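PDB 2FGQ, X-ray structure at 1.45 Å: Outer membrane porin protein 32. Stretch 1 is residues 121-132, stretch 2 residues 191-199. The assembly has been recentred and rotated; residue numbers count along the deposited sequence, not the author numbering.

Stretch 1, residues 121-132: WAAGQGADDNGI
Stretch 2, residues 191-199: QQKTAVGGL

How does an irregular segment begin to pack on a strand? Stretch 1 has no regular helix or strand; residues Gln191 to Val196 of stretch 2 belong to a strand that begins earlier in the chain, followed by a type I' turn, Val196 to Leu199, with Gly197 and Gly198 both at positive phi. The two run antiparallel in register, CA atoms of Gly124 and Val196 4.8 Å apart, Gln125 and Ala195 5.5 Å, Gly126 and Thr194 5.5 Å. Trp121 (chi1 m) stays out of reach. Ala122 (phi/psi -110/9) is buried, its CB directed toward the strand and 4.3 Å from CG2 of Val196, whose chi1 is t; Ala122 O lies 3.6 Å from Val196 CG1. Ala123 has positive phi, 51/44, and its O accepts from water 1 at 2.7 Å, which in turn accepts from Gly197 N at 2.9 Å.

What lets Gly124 and Gln125 come so close? Gly124, at -56/151, places its CA 3.4 Å from Ala195 O in a CH...O contact; an ideal CB there would fall 2.1 Å from Asp129 OD2, so glycine suits the site. Gln125 (-97/3) donates from N to Ala195 O at 2.9 Å. Its side chain, m then t with chi3 -73°, starts sideways but reaches the turn, where Gln125 OE1 accepts from Gly198 N at 2.8 Å. Backbone N thus holds the strand, while the long side chain lets OE1 reach the turn.

How is the buried Thr194 hydroxyl satisfied? Gly126 (-74/168) and Ala127 (-71/-29) lead into Asp128 (-138/53), which opens a type I turn ending at Gly131. Within it Asp129 (-81/9; chi1 -86°, chi2 -22°) sends OD2 to Thr194 OG1, which has chi1 t and donates across a very short 2.5 Å. Asp129 OD2 also accepts from Gly126 N at 3.0 Å, so one carboxylate oxygen ties the loop to itself and to the strand.

What fastens the far end? Gln192, buried, with CB toward the loop and chi1 m, chi2 t, chi3 -156°, donates from NE2 to Asp128 O at 3.0 Å, nearly linear at 172°. Asp128 O also receives Gly131 N at 3.1 Å, closing the turn. Water 2 accepts from Gln192 NE2 at 3.0 Å and donates to Asp129 OD1 at 2.6 Å and Lys193 O at 2.9 Å. Gly131, at 71/18, a conformation that favours glycine, sets its CA 3.4 Å from Gln192 OE1. Ile132 (m, t) points away; 428 Å² is buried in all.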

# COMPACT_ATOMS: atom_id res chain seq x y z
N TRP A 121 6.24 -25.81 -10.35
CA TRP A 121 5.87 -27.03 -11.06
C TRP A 121 5.20 -28.07 -10.19
O TRP A 121 4.46 -28.94 -10.71
CB TRP A 121 7.11 -27.66 -11.74
CG TRP A 121 7.67 -26.84 -12.87
CD1 TRP A 121 8.78 -26.06 -12.85
CD2 TRP A 121 7.12 -26.72 -14.18
NE1 TRP A 121 8.97 -25.46 -14.07
CE2 TRP A 121 7.95 -25.84 -14.90
CE3 TRP A 121 5.99 -27.27 -14.83
CZ2 TRP A 121 7.71 -25.51 -16.24
CZ3 TRP A 121 5.75 -26.92 -16.16
CH2 TRP A 121 6.60 -26.05 -16.84
N ALA A 122 5.49 -28.04 -8.88
CA ALA A 122 5.07 -29.10 -7.95
C ALA A 122 4.02 -28.68 -6.97
O ALA A 122 3.73 -29.41 -6.02
CB ALA A 122 6.26 -29.58 -7.17
N ALA A 123 3.47 -27.49 -7.16
CA ALA A 123 2.59 -26.91 -6.12
C ALA A 123 3.24 -26.92 -4.73
O ALA A 123 2.61 -27.21 -3.68
CB ALA A 123 1.19 -27.60 -6.10
N GLY A 124 4.51 -26.54 -4.70
CA GLY A 124 5.17 -26.25 -3.44
C GLY A 124 4.43 -25.19 -2.64
O GLY A 124 3.75 -24.31 -3.18
N GLN A 125 4.58 -25.29 -1.33
CA GLN A 125 3.83 -24.47 -0.37
C GLN A 125 4.58 -23.23 0.16
O GLN A 125 4.06 -22.49 1.03
CB GLN A 125 3.41 -25.38 0.79
CG GLN A 125 2.46 -26.47 0.38
CD GLN A 125 2.26 -27.51 1.45
OE1 GLN A 125 3.16 -28.31 1.69
NE2 GLN A 125 1.13 -27.45 2.14
N GLY A 126 5.79 -23.01 -0.35
CA GLY A 126 6.60 -21.85 -0.00
C GLY A 126 6.07 -20.58 -0.65
O GLY A 126 5.27 -20.64 -1.56
N ALA A 127 6.57 -19.44 -0.21
CA ALA A 127 6.12 -18.13 -0.72
C ALA A 127 6.61 -17.90 -2.15
O ALA A 127 5.94 -17.22 -2.94
CB ALA A 127 6.65 -17.03 0.18
N ASP A 128 7.76 -18.49 -2.50
CA ASP A 128 8.42 -18.18 -3.77
C ASP A 128 8.95 -19.45 -4.44
O ASP A 128 10.11 -19.54 -4.85
CB ASP A 128 9.54 -17.16 -3.56
CG ASP A 128 9.02 -15.82 -3.11
OD1 ASP A 128 8.38 -15.09 -3.96
OD2 ASP A 128 9.15 -15.44 -1.91
N ASP A 129 8.05 -20.42 -4.58
CA ASP A 129 8.42 -21.69 -5.22
C ASP A 129 8.43 -21.63 -6.73
O ASP A 129 8.59 -22.67 -7.39
CB ASP A 129 7.54 -22.82 -4.69
CG ASP A 129 8.07 -23.41 -3.42
OD1 ASP A 129 9.30 -23.28 -3.14
OD2 ASP A 129 7.33 -24.06 -2.65
N ASN A 130 8.30 -20.43 -7.29
CA ASN A 130 8.67 -20.24 -8.69
C ASN A 130 10.16 -19.94 -8.89
O ASN A 130 10.61 -19.81 -10.02
CB ASN A 130 7.79 -19.17 -9.38
CG ASN A 130 7.83 -17.80 -8.73
OD1 ASN A 130 6.93 -16.95 -9.03
ND2 ASN A 130 8.78 -17.56 -7.86
N GLY A 131 10.92 -19.84 -7.81
CA GLY A 131 12.35 -19.62 -7.90
C GLY A 131 12.78 -18.25 -8.36
O GLY A 131 13.93 -18.06 -8.76
N ILE A 132 11.87 -17.26 -8.30
CA ILE A 132 12.17 -15.94 -8.85
C ILE A 132 12.73 -14.94 -7.78
O ILE A 132 13.80 -14.37 -7.98
CB ILE A 132 10.96 -15.37 -9.60
CG1 ILE A 132 10.59 -16.27 -10.77
CG2 ILE A 132 11.27 -13.96 -10.05
CD1 ILE A 132 9.35 -15.86 -11.55
N GLN A 191 19.23 -24.20 -4.73
CA GLN A 191 18.38 -25.08 -3.94
C GLN A 191 17.51 -24.22 -3.00
O GLN A 191 18.03 -23.36 -2.31
CB GLN A 191 19.20 -26.06 -3.11
CG GLN A 191 18.29 -27.01 -2.34
CD GLN A 191 19.04 -28.05 -1.62
OE1 GLN A 191 19.48 -27.80 -0.53
NE2 GLN A 191 19.18 -29.24 -2.22
N GLN A 192 16.21 -24.50 -3.01
CA GLN A 192 15.29 -23.94 -2.01
C GLN A 192 14.73 -25.06 -1.16
O GLN A 192 14.60 -26.20 -1.61
CB GLN A 192 14.14 -23.14 -2.65
CG GLN A 192 14.58 -21.94 -3.28
CD GLN A 192 13.48 -21.10 -3.95
OE1 GLN A 192 13.79 -20.33 -4.86
NE2 GLN A 192 12.22 -21.18 -3.47
N LYS A 193 14.43 -24.74 0.09
CA LYS A 193 13.70 -25.66 0.95
C LYS A 193 12.21 -25.32 0.86
O LYS A 193 11.81 -24.17 0.96
CB LYS A 193 14.18 -25.55 2.39
CG LYS A 193 15.62 -25.96 2.61
CD LYS A 193 15.81 -27.44 2.45
CE LYS A 193 17.23 -27.92 2.64
NZ LYS A 193 17.25 -29.44 2.66
N THR A 194 11.38 -26.34 0.75
CA THR A 194 9.96 -26.17 0.71
C THR A 194 9.21 -27.36 1.27
O THR A 194 9.79 -28.21 1.94
CB THR A 194 9.54 -25.77 -0.69
OG1 THR A 194 8.17 -25.29 -0.67
CG2 THR A 194 9.65 -26.89 -1.72
N ALA A 195 7.91 -27.39 1.01
CA ALA A 195 7.07 -28.54 1.32
C ALA A 195 6.10 -28.75 0.19
O ALA A 195 5.68 -27.78 -0.44
CB ALA A 195 6.33 -28.36 2.68
N VAL A 196 5.71 -30.00 -0.04
CA VAL A 196 4.65 -30.33 -0.99
C VAL A 196 3.73 -31.25 -0.25
O VAL A 196 4.16 -32.27 0.32
CB VAL A 196 5.24 -31.06 -2.20
CG1 VAL A 196 4.07 -31.48 -3.10
CG2 VAL A 196 6.24 -30.17 -2.94
N GLY A 197 2.45 -30.89 -0.20
CA GLY A 197 1.51 -31.65 0.60
C GLY A 197 1.86 -31.84 2.06
O GLY A 197 1.49 -32.85 2.66
N GLY A 198 2.56 -30.87 2.66
CA GLY A 198 3.01 -30.94 4.02
C GLY A 198 4.26 -31.75 4.29
O GLY A 198 4.65 -31.92 5.43
N LEU A 199 4.94 -32.21 3.24
CA LEU A 199 6.15 -33.03 3.36
C LEU A 199 7.37 -32.27 2.83
O LEU A 199 7.35 -31.74 1.71
CB LEU A 199 5.99 -34.35 2.60
CG LEU A 199 5.29 -35.49 3.38
CD1 LEU A 199 3.93 -35.12 3.83
CD2 LEU A 199 5.21 -36.73 2.47
O HOH W 1 1.33 -28.95 -2.08
O HOH W 2 10.85 -22.48 -1.17